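Long-range contacts in glucan-binding protein C, GbpC (Streptococcus mutans UA159, PDB 5UQZ), which probably binds glucan and mediates adherence of the bacterium, both with and without sucrose, as a protein attached to the cell wall: residues Ala218-Ser224 against Gly301-Tyr307; Leu225-Thr230 against Ser263-Tyr269; Val236-Leu241 against Asn259-Ser263. All coordinates share one frame; numbering follows the deposited sequence.

All three contacts lie in the glucan-binding protein C family region of this chain, one piece of a longer wall-anchored protein, and meet at a single calcium ion. Contact 3 is nested in the chain inside contact 2, and both inside contact 1; their centres lie about 18 Å (1 and 2), 11 Å (1 and 3) and 12 Å (2 and 3) apart. Each supplies one residue to the metal, Ser224, Asn226 and Glu237, and four waters complete the site. Probable hydrogen bonds join contacts 1 and 2 (Gly301 O to Leu225 N, 2.9 Å) and contacts 2 and 3 (Asn226 O to Glu237 N, 3.0 Å), while Leu222 CD1 packs on Ile261 CD1 at 3.7 Å between contacts 1 and 3.

Contact 1 (Ala218-Ser224 against Gly301-Tyr307); sequences AIMSLSS and GAGAMTY. With CA (calcium ion), chain B.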
loop_
_atom_site.group_PDB
_atom_site.type_symbol
_atom_site.label_atom_id
_atom_site.label_comp_id
_atom_site.label_asym_id
_atom_site.label_seq_id
_atom_site.Cartn_x
_atom_site.Cartn_y
_atom_site.Cartn_z
ATOM N N ALA A 218 12.869 -6.668 -13.829
ATOM C CA ALA A 218 12.264 -5.593 -13.044
ATOM C C ALA A 218 11.129 -6.188 -12.232
ATOM O O ALA A 218 9.997 -6.302 -12.707
ATOM C CB ALA A 218 11.788 -4.439 -13.932
ATOM N N ILE A 219 11.397 -6.541 -10.974
ATOM C CA ILE A 219 10.356 -7.082 -10.112
ATOM C C ILE A 219 9.827 -5.920 -9.285
ATOM O O ILE A 219 10.590 -5.252 -8.572
ATOM C CB ILE A 219 10.851 -8.236 -9.227
ATOM C CG1 ILE A 219 11.674 -9.269 -10.029
ATOM C CG2 ILE A 219 9.624 -8.912 -8.560
ATOM C CD1 ILE A 219 10.994 -9.834 -11.247
ATOM N N MET A 220 8.538 -5.645 -9.392
ATOM C CA MET A 220 7.959 -4.474 -8.755
ATOM C C MET A 220 6.845 -4.877 -7.800
ATOM O O MET A 220 6.115 -5.852 -8.008
ATOM C CB MET A 220 7.458 -3.508 -9.808
ATOM C CG MET A 220 8.633 -3.020 -10.651
ATOM S SD MET A 220 8.303 -1.603 -11.668
ATOM C CE MET A 220 8.224 -0.360 -10.380
ATOM N N SER A 221 6.691 -4.086 -6.767
ATOM C CA SER A 221 5.731 -4.366 -5.716
ATOM C C SER A 221 4.334 -3.933 -6.127
ATOM O O SER A 221 4.144 -2.911 -6.790
ATOM C CB SER A 221 6.144 -3.611 -4.459
ATOM O OG SER A 221 6.136 -2.214 -4.689
ATOM N N LEU A 222 3.340 -4.691 -5.671
ATOM C CA LEU A 222 1.933 -4.307 -5.727
ATOM C C LEU A 222 1.392 -4.606 -4.326
ATOM O O LEU A 222 0.563 -5.506 -4.089
ATOM C CB LEU A 222 1.197 -5.101 -6.821
ATOM C CG LEU A 222 1.750 -4.802 -8.230
ATOM C CD1 LEU A 222 1.232 -5.773 -9.258
ATOM C CD2 LEU A 222 1.502 -3.350 -8.672
ATOM N N SER A 223 1.877 -3.831 -3.366
ATOM C CA SER A 223 1.542 -4.043 -1.972
ATOM C C SER A 223 0.237 -3.347 -1.602
ATOM O O SER A 223 -0.336 -2.570 -2.370
ATOM C CB SER A 223 2.664 -3.497 -1.103
ATOM O OG SER A 223 3.893 -4.156 -1.400
ATOM N N SER A 224 -0.243 -3.652 -0.391
ATOM C CA SER A 224 -1.325 -2.886 0.203
ATOM C C SER A 224 -2.595 -2.922 -0.668
ATOM O O SER A 224 -3.270 -1.923 -0.890
ATOM C CB SER A 224 -0.870 -1.455 0.476
ATOM O OG SER A 224 -1.834 -0.723 1.205
ATOM N N GLY A 301 -0.967 -8.614 2.429
ATOM C CA GLY A 301 -1.823 -7.844 1.553
ATOM C C GLY A 301 -1.178 -7.528 0.216
ATOM O O GLY A 301 -1.651 -6.614 -0.473
ATOM N N ALA A 302 -0.157 -8.277 -0.186
ATOM C CA ALA A 302 0.667 -7.848 -1.307
ATOM C C ALA A 302 0.680 -8.834 -2.470
ATOM O O ALA A 302 0.592 -10.055 -2.297
ATOM C CB ALA A 302 2.110 -7.697 -0.865
ATOM N N GLY A 303 0.844 -8.275 -3.666
ATOM C CA GLY A 303 1.260 -9.004 -4.845
ATOM C C GLY A 303 2.543 -8.404 -5.369
ATOM O O GLY A 303 3.130 -7.494 -4.776
ATOM N N ALA A 304 2.992 -8.876 -6.521
ATOM C CA ALA A 304 4.141 -8.324 -7.206
ATOM C C ALA A 304 4.000 -8.630 -8.680
ATOM O O ALA A 304 3.117 -9.392 -9.078
ATOM C CB ALA A 304 5.434 -8.937 -6.688
ATOM N N MET A 305 4.879 -8.030 -9.486
ATOM C CA MET A 305 4.861 -8.268 -10.916
ATOM C C MET A 305 6.277 -8.309 -11.448
ATOM O O MET A 305 7.175 -7.644 -10.937
ATOM C CB MET A 305 4.055 -7.242 -11.699
ATOM C CG MET A 305 4.536 -5.829 -11.549
ATOM S SD MET A 305 3.538 -4.735 -12.633
ATOM C CE MET A 305 4.072 -3.125 -12.035
ATOM N N THR A 306 6.469 -9.060 -12.533
ATOM C CA THR A 306 7.579 -8.802 -13.454
ATOM C C THR A 306 7.094 -7.725 -14.402
ATOM O O THR A 306 6.151 -7.958 -15.193
ATOM C CB THR A 306 7.969 -10.074 -14.197
ATOM O OG1 THR A 306 8.398 -11.061 -13.248
ATOM C CG2 THR A 306 9.097 -9.776 -15.168
ATOM N N TYR A 307 7.619 -6.530 -14.217
ATOM C CA TYR A 307 7.202 -5.376 -14.989
ATOM C C TYR A 307 7.987 -5.346 -16.289
ATOM O O TYR A 307 9.229 -5.270 -16.297
ATOM C CB TYR A 307 7.441 -4.100 -14.168
ATOM C CG TYR A 307 7.044 -2.856 -14.948
ATOM C CD1 TYR A 307 5.731 -2.675 -15.362
ATOM C CD2 TYR A 307 7.990 -1.892 -15.330
ATOM C CE1 TYR A 307 5.368 -1.579 -16.145
ATOM C CE2 TYR A 307 7.642 -0.806 -16.070
ATOM C CZ TYR A 307 6.351 -0.637 -16.473
ATOM O OH TYR A 307 5.965 0.430 -17.250
HETATM CA CA CA B . -3.894 0.102 0.151
HETATM O O HOH W 1 11.542 -6.763 -16.402
HETATM O O HOH W 2 4.918 -6.285 -2.824
HETATM O O HOH W 3 -3.588 1.114 2.373
HETATM O O HOH W 4 -5.926 1.407 1.012
HETATM O O HOH W 5 -3.666 2.568 0.205
HETATM O O HOH W 6 -2.663 0.706 -1.789
#
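Met220 and Met305 exchange backbone hydrogen bonds at the middle of an antiparallel ladder, Met220 N reaching Met305 O at 2.9 Å; the strands 219-222 and 303-306 run at 151° to each other. Leu222 and Gly303 form the next such pair, with Gly303 N 2.8 Å from Leu222 O, yet both donors there stand nearly 50° above the carbonyl planes. Beyond the Met pair Tyr307 N binds Ala218 O. A water extends the ladder past Tyr307, bridging Ala218 N and Tyr307 O; a second ties the Ser223 hydroxyl to Gly303 O.

Apolar contacts gather on the face carrying the methionines. The Met220 chain bends at its last torsion; its SD packs on Tyr307 CB at 3.6 Å and lies 4.4 Å from the Tyr307 ring centroid, a Met-aromatic contact oblique to the ring. Met305 is extended beyond CG, bringing CE to 4.1 Å from Met220 CB, while Leu222 crosses it at about a right angle, CD1 to Met305 CB 4.0 Å. On the reverse face Ile219 CD1 touches Thr306 OG1, a hydroxyl bonded to Arg57.

Ser224 brings the contact to the metal. Its chi1 of -173° sets OG beside the carbonyl, which lets Ser224 O (2.4 Å) and OG (2.5 Å) both reach the calcium ion; Asn226, Glu237 and four waters supply the rest, and Asp285 bonds the same OG.

Strand 303-306 is central in a three-stranded sheet, between 219-222 and 245-247, and the Tyr307 hydroxyl bonds Ile201 O of strand 194-204.

Contact 2 (Leu225-Thr230 against Ser263-Tyr269); sequences LNHWTT and SAKDNQY. With CA (calcium ion), chain B.
Asn267 pairs with His227 and Leu225 through its side chain as though it were a piece of strand: OD1 accepts a hydrogen bond from His227 N at 2.9 Å, the donor standing above the carbonyl plane, and ND2 donates to Leu225 O at 3.1 Å. A chi1 of 64° puts CG between the backbone N and the carbonyl carbon, and the amide and the backbone N, which binds His227 O, both face Leu225-His227.

Second-shell support for the calcium ion comes from Gln268. Asn226 OD1 binds the metal at 2.3 Å; its ND2 donates to Gln268 OE1 at 2.8 Å in an essentially straight bond, on a lone pair, with the two amides nearly coplanar. ND2 also bonds Asp285; with the calcium ion on OD1 and these partners on ND2, the amide's rotation is fixed.

His227 donates ND1 in its ring plane to Ser263 O at 2.7 Å, while Asp266 N lies over one ring face and NE2 bonds Asp234. Asp266 OD1 accepts from Gln268 N, an Asx turn, and from Tyr269 N, an Asx motif; OD2 accepts from Thr229 N on its anti side, somewhat out of plane, at 2.9 Å and also bonds Asn272.

Loop 263-269 thus flanks strand 227-230, which pairs with 233-240, while Leu225 packs on Val239 and Val254.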
loop_
_atom_site.group_PDB
_atom_site.type_symbol
_atom_site.label_atom_id
_atom_site.label_comp_id
_atom_site.label_asym_id
_atom_site.label_seq_id
_atom_site.Cartn_x
_atom_site.Cartn_y
_atom_site.Cartn_z
ATOM N N LEU A 225 -2.985 -4.136 -1.096
ATOM C CA LEU A 225 -4.232 -4.299 -1.851
ATOM C C LEU A 225 -5.326 -4.677 -0.859
ATOM O O LEU A 225 -5.724 -5.851 -0.728
ATOM C CB LEU A 225 -4.072 -5.299 -2.984
ATOM C CG LEU A 225 -3.038 -4.886 -4.058
ATOM C CD1 LEU A 225 -2.944 -5.954 -5.117
ATOM C CD2 LEU A 225 -3.332 -3.536 -4.680
ATOM N N ASN A 226 -5.855 -3.658 -0.196
ATOM C CA ASN A 226 -6.829 -3.900 0.865
ATOM C C ASN A 226 -8.181 -4.339 0.320
ATOM O O ASN A 226 -8.640 -3.803 -0.688
ATOM C CB ASN A 226 -7.082 -2.604 1.668
ATOM C CG ASN A 226 -5.821 -2.005 2.215
ATOM O OD1 ASN A 226 -5.012 -1.496 1.445
ATOM N ND2 ASN A 226 -5.605 -2.101 3.521
ATOM N N HIS A 227 -8.813 -5.261 1.045
ATOM C CA HIS A 227 -10.210 -5.580 0.832
ATOM C C HIS A 227 -10.841 -5.578 2.218
ATOM O O HIS A 227 -10.527 -6.431 3.061
ATOM C CB HIS A 227 -10.339 -6.961 0.180
ATOM C CG HIS A 227 -11.760 -7.363 -0.117
ATOM N ND1 HIS A 227 -12.072 -8.469 -0.884
ATOM C CD2 HIS A 227 -12.948 -6.800 0.235
ATOM C CE1 HIS A 227 -13.384 -8.560 -1.001
ATOM N NE2 HIS A 227 -13.937 -7.567 -0.325
ATOM N N TRP A 228 -11.697 -4.615 2.485
ATOM C CA TRP A 228 -12.438 -4.589 3.737
ATOM C C TRP A 228 -13.933 -4.592 3.460
ATOM O O TRP A 228 -14.380 -4.017 2.461
ATOM C CB TRP A 228 -12.033 -3.424 4.653
ATOM C CG TRP A 228 -12.057 -1.972 4.130
ATOM C CD1 TRP A 228 -10.966 -1.216 3.738
ATOM C CD2 TRP A 228 -13.199 -1.110 4.001
ATOM N NE1 TRP A 228 -11.377 0.063 3.399
ATOM C CE2 TRP A 228 -12.734 0.148 3.549
ATOM C CE3 TRP A 228 -14.573 -1.280 4.225
ATOM C CZ2 TRP A 228 -13.593 1.225 3.312
ATOM C CZ3 TRP A 228 -15.425 -0.199 3.986
ATOM C CH2 TRP A 228 -14.931 1.019 3.535
ATOM N N THR A 229 -14.680 -5.281 4.321
ATOM C CA THR A 229 -16.123 -5.387 4.171
ATOM C C THR A 229 -16.758 -4.992 5.493
ATOM O O THR A 229 -16.568 -5.679 6.511
ATOM C CB THR A 229 -16.535 -6.808 3.771
ATOM O OG1 THR A 229 -15.823 -7.221 2.595
ATOM C CG2 THR A 229 -18.009 -6.851 3.474
ATOM N N THR A 230 -17.482 -3.875 5.480
ATOM C CA THR A 230 -18.144 -3.407 6.684
ATOM C C THR A 230 -19.492 -2.832 6.278
ATOM O O THR A 230 -19.845 -2.798 5.090
ATOM C CB THR A 230 -17.366 -2.297 7.406
ATOM O OG1 THR A 230 -17.471 -1.073 6.684
ATOM C CG2 THR A 230 -15.898 -2.640 7.626
ATOM N N SER A 263 -7.380 -9.372 -3.313
ATOM C CA SER A 263 -7.798 -10.308 -2.282
ATOM C C SER A 263 -9.272 -10.583 -2.456
ATOM O O SER A 263 -10.087 -9.687 -2.287
ATOM C CB SER A 263 -7.517 -9.700 -0.908
ATOM O OG SER A 263 -7.891 -10.565 0.152
ATOM N N ALA A 264 -9.633 -11.852 -2.754
ATOM C CA ALA A 264 -11.035 -12.178 -3.018
ATOM C C ALA A 264 -11.909 -11.952 -1.791
ATOM O O ALA A 264 -13.089 -11.585 -1.927
ATOM C CB ALA A 264 -11.139 -13.631 -3.485
ATOM N N LYS A 265 -11.368 -12.197 -0.600
ATOM C CA LYS A 265 -12.079 -12.045 0.657
ATOM C C LYS A 265 -11.485 -10.896 1.453
ATOM O O LYS A 265 -10.410 -10.381 1.162
ATOM C CB LYS A 265 -11.996 -13.342 1.471
ATOM C CG LYS A 265 -12.688 -14.516 0.814
ATOM C CD LYS A 265 -12.567 -15.709 1.727
ATOM C CE LYS A 265 -12.606 -17.043 0.982
ATOM N NZ LYS A 265 -13.417 -18.063 1.729
ATOM N N ASP A 266 -12.199 -10.480 2.500
ATOM C CA ASP A 266 -11.701 -9.447 3.402
ATOM C C ASP A 266 -10.334 -9.855 3.931
ATOM O O ASP A 266 -10.150 -10.991 4.374
ATOM C CB ASP A 266 -12.732 -9.278 4.520
ATOM C CG ASP A 266 -12.369 -8.187 5.562
ATOM O OD1 ASP A 266 -11.313 -8.309 6.197
ATOM O OD2 ASP A 266 -13.152 -7.234 5.814
ATOM N N ASN A 267 -9.371 -8.944 3.843
ATOM C CA ASN A 267 -8.043 -9.178 4.400
ATOM C C ASN A 267 -7.694 -8.125 5.434
ATOM O O ASN A 267 -6.531 -8.000 5.826
ATOM C CB ASN A 267 -6.984 -9.243 3.300
ATOM C CG ASN A 267 -6.818 -7.944 2.535
ATOM O OD1 ASN A 267 -7.416 -6.927 2.889
ATOM N ND2 ASN A 267 -6.001 -7.974 1.483
ATOM N N GLN A 268 -8.708 -7.388 5.920
ATOM C CA GLN A 268 -8.472 -6.255 6.809
ATOM C C GLN A 268 -8.785 -6.538 8.279
ATOM O O GLN A 268 -8.122 -5.964 9.158
ATOM C CB GLN A 268 -9.368 -5.080 6.376
ATOM C CG GLN A 268 -8.983 -3.746 7.013
ATOM C CD GLN A 268 -7.764 -3.107 6.345
ATOM O OE1 GLN A 268 -7.522 -3.304 5.159
ATOM N NE2 GLN A 268 -6.992 -2.351 7.104
ATOM N N TYR A 269 -9.794 -7.368 8.568
ATOM C CA TYR A 269 -10.234 -7.604 9.945
ATOM C C TYR A 269 -10.280 -9.086 10.232
ATOM O O TYR A 269 -10.955 -9.841 9.525
ATOM C CB TYR A 269 -11.670 -7.016 10.133
ATOM C CG TYR A 269 -11.640 -5.497 10.056
ATOM C CD1 TYR A 269 -11.106 -4.740 11.098
ATOM C CD2 TYR A 269 -12.099 -4.826 8.917
ATOM C CE1 TYR A 269 -10.989 -3.354 10.998
ATOM C CE2 TYR A 269 -12.006 -3.432 8.821
ATOM C CZ TYR A 269 -11.440 -2.717 9.852
ATOM O OH TYR A 269 -11.328 -1.349 9.765
HETATM CA CA CA B . -3.894 0.102 0.151
HETATM O O HOH W 7 -7.663 -6.591 -2.649
HETATM O O HOH W 3 -3.588 1.114 2.373
HETATM O O HOH W 4 -5.926 1.407 1.012
HETATM O O HOH W 5 -3.666 2.568 0.205
HETATM O O HOH W 6 -2.663 0.706 -1.789
#

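Contact 3 (Val236-Leu241 against Asn259-Ser263); sequences VEKVNL and NEIYS. With CA (calcium ion), chain B.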
loop_
_atom_site.group_PDB
_atom_site.type_symbol
_atom_site.label_atom_id
_atom_site.label_comp_id
_atom_site.label_asym_id
_atom_site.label_seq_id
_atom_site.Cartn_x
_atom_site.Cartn_y
_atom_site.Cartn_z
ATOM N N VAL A 236 -12.548 -2.796 -2.311
ATOM C CA VAL A 236 -11.553 -3.715 -2.855
ATOM C C VAL A 236 -10.595 -2.926 -3.736
ATOM O O VAL A 236 -11.021 -2.132 -4.592
ATOM C CB VAL A 236 -12.208 -4.860 -3.669
ATOM C CG1 VAL A 236 -11.155 -5.906 -4.053
ATOM C CG2 VAL A 236 -13.372 -5.526 -2.989
ATOM N N GLU A 237 -9.296 -3.164 -3.536
ATOM C CA GLU A 237 -8.226 -2.590 -4.354
ATOM C C GLU A 237 -7.692 -3.684 -5.265
ATOM O O GLU A 237 -7.391 -4.792 -4.806
ATOM C CB GLU A 237 -7.155 -2.007 -3.431
ATOM C CG GLU A 237 -7.769 -0.901 -2.577
ATOM C CD GLU A 237 -6.917 -0.287 -1.494
ATOM O OE1 GLU A 237 -5.700 -0.519 -1.417
ATOM O OE2 GLU A 237 -7.530 0.497 -0.703
ATOM N N LYS A 238 -7.558 -3.366 -6.548
ATOM C CA LYS A 238 -7.227 -4.351 -7.581
ATOM C C LYS A 238 -6.203 -3.788 -8.545
ATOM O O LYS A 238 -6.111 -2.577 -8.730
ATOM C CB LYS A 238 -8.489 -4.705 -8.426
ATOM C CG LYS A 238 -9.701 -5.165 -7.614
ATOM C CD LYS A 238 -10.832 -5.591 -8.538
ATOM C CE LYS A 238 -11.982 -6.181 -7.764
ATOM N NZ LYS A 238 -13.139 -6.429 -8.651
ATOM N N VAL A 239 -5.451 -4.701 -9.177
ATOM C CA VAL A 239 -4.558 -4.302 -10.264
ATOM C C VAL A 239 -4.793 -5.207 -11.466
ATOM O O VAL A 239 -4.765 -6.438 -11.334
ATOM C CB VAL A 239 -3.080 -4.337 -9.849
ATOM C CG1 VAL A 239 -2.207 -3.777 -11.004
ATOM C CG2 VAL A 239 -2.881 -3.549 -8.590
ATOM N N ASN A 240 -4.987 -4.621 -12.648
ATOM C CA ASN A 240 -4.975 -5.344 -13.904
ATOM C C ASN A 240 -3.569 -5.179 -14.472
ATOM O O ASN A 240 -3.152 -4.060 -14.811
ATOM C CB ASN A 240 -6.025 -4.784 -14.855
ATOM C CG ASN A 240 -6.116 -5.594 -16.131
ATOM O OD1 ASN A 240 -5.103 -6.071 -16.656
ATOM N ND2 ASN A 240 -7.348 -5.790 -16.637
ATOM N N LEU A 241 -2.828 -6.281 -14.542
ATOM C CA LEU A 241 -1.417 -6.198 -14.899
ATOM C C LEU A 241 -1.185 -6.053 -16.397
ATOM O O LEU A 241 -0.032 -5.793 -16.790
ATOM C CB LEU A 241 -0.627 -7.423 -14.406
ATOM C CG LEU A 241 -0.376 -7.350 -12.872
ATOM C CD1 LEU A 241 -1.627 -7.459 -12.012
ATOM C CD2 LEU A 241 0.511 -8.507 -12.530
ATOM N N ASN A 259 -8.477 -11.414 -14.923
ATOM C CA ASN A 259 -7.672 -10.347 -15.474
ATOM C C ASN A 259 -7.008 -9.493 -14.395
ATOM O O ASN A 259 -6.143 -8.693 -14.720
ATOM C CB ASN A 259 -8.561 -9.447 -16.386
ATOM C CG ASN A 259 -9.135 -10.158 -17.572
ATOM O OD1 ASN A 259 -8.515 -11.049 -18.164
ATOM N ND2 ASN A 259 -10.332 -9.732 -17.963
ATOM N N GLU A 260 -7.356 -9.670 -13.129
ATOM C CA GLU A 260 -6.904 -8.752 -12.099
ATOM C C GLU A 260 -6.347 -9.517 -10.902
ATOM O O GLU A 260 -6.729 -10.654 -10.636
ATOM C CB GLU A 260 -8.072 -7.902 -11.645
ATOM C CG GLU A 260 -8.591 -6.907 -12.718
ATOM C CD GLU A 260 -9.791 -6.168 -12.226
ATOM O OE1 GLU A 260 -10.836 -6.813 -12.078
ATOM O OE2 GLU A 260 -9.674 -4.969 -11.910
ATOM N N ILE A 261 -5.493 -8.855 -10.137
ATOM C CA ILE A 261 -5.047 -9.375 -8.842
ATOM C C ILE A 261 -5.702 -8.574 -7.735
ATOM O O ILE A 261 -5.835 -7.348 -7.829
ATOM C CB ILE A 261 -3.521 -9.462 -8.649
ATOM C CG1 ILE A 261 -2.869 -8.080 -8.595
ATOM C CG2 ILE A 261 -2.930 -10.369 -9.766
ATOM C CD1 ILE A 261 -1.430 -8.134 -8.084
ATOM N N TYR A 262 -6.116 -9.276 -6.686
ATOM C CA TYR A 262 -6.720 -8.665 -5.515
ATOM C C TYR A 262 -6.954 -9.777 -4.504
ATOM O O TYR A 262 -6.796 -10.971 -4.793
ATOM C CB TYR A 262 -8.036 -7.942 -5.823
ATOM C CG TYR A 262 -9.135 -8.714 -6.501
ATOM C CD1 TYR A 262 -9.170 -8.829 -7.898
ATOM C CD2 TYR A 262 -10.139 -9.314 -5.738
ATOM C CE1 TYR A 262 -10.198 -9.512 -8.540
ATOM C CE2 TYR A 262 -11.180 -10.026 -6.368
ATOM C CZ TYR A 262 -11.190 -10.134 -7.758
ATOM O OH TYR A 262 -12.197 -10.840 -8.366
ATOM N N SER A 263 -7.380 -9.372 -3.313
ATOM C CA SER A 263 -7.798 -10.308 -2.282
ATOM C C SER A 263 -9.272 -10.583 -2.456
ATOM O O SER A 263 -10.087 -9.687 -2.287
ATOM C CB SER A 263 -7.517 -9.700 -0.908
ATOM O OG SER A 263 -7.891 -10.565 0.152
HETATM CA CA CA B . -3.894 0.102 0.151
HETATM O O HOH W 7 -7.663 -6.591 -2.649
HETATM O O HOH W 4 -5.926 1.407 1.012
HETATM O O HOH W 8 -12.625 -8.011 -10.857
HETATM O O HOH W 3 -3.588 1.114 2.373
HETATM O O HOH W 5 -3.666 2.568 0.205
HETATM O O HOH W 6 -2.663 0.706 -1.789
#
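Val239 O accepts from Ile261 N at 2.8 Å, with Glu260 CA adding a weaker CA-H...O contact. Ile261 O in turn accepts Val239 N at 3.0 Å, which makes these two residues a hydrogen-bonded antiparallel pair within the large sheet of the beta-supersandwich. Strands 236-240 and 260-263 are inclined at 158°. Farther along toward Ser263 the direct ladder gives way to a single water, which donates to Glu237 O and Leu225 O and accepts from Ser263 N, so three backbone groups converge on it.

Lys238 and Tyr262 lie side by side on one face of the pair. With chi1 at 55°, Tyr262 CG sits between the backbone N and the carbonyl carbon, which lays the ring beside the lysine chain. The extended lysine runs over the ring, with Lys238 CE 3.8 Å from the Tyr262 ring centroid and only 8° off its normal, a CH-pi contact that continues into a cation-pi contact from NZ. Glu260 crosses the lysine obliquely, OE2 3.6 Å from Lys238 CD; its OE1 stands 4.1 Å from Lys238 NZ, too far for a salt bridge, and a water spans the gap. Val236 CG1 meets the same ring obliquely, 3.9 Å from Tyr262 CD2, and the ring also meets that of His257.

The face bearing Val239 and Ile261 is apolar. Leu241 crosses Ile261 at about a right angle, its CD1 3.7 Å from Ile261 CG1; Phe246 touches both, while Leu225 packs on Ile261.

Glu237 turns away from the opposite strand toward the calcium ion and binds it through one oxygen: OE1 lies 2.5 Å from the calcium ion, whereas OE2 accepts from His235 NE2 and from a metal-bound water.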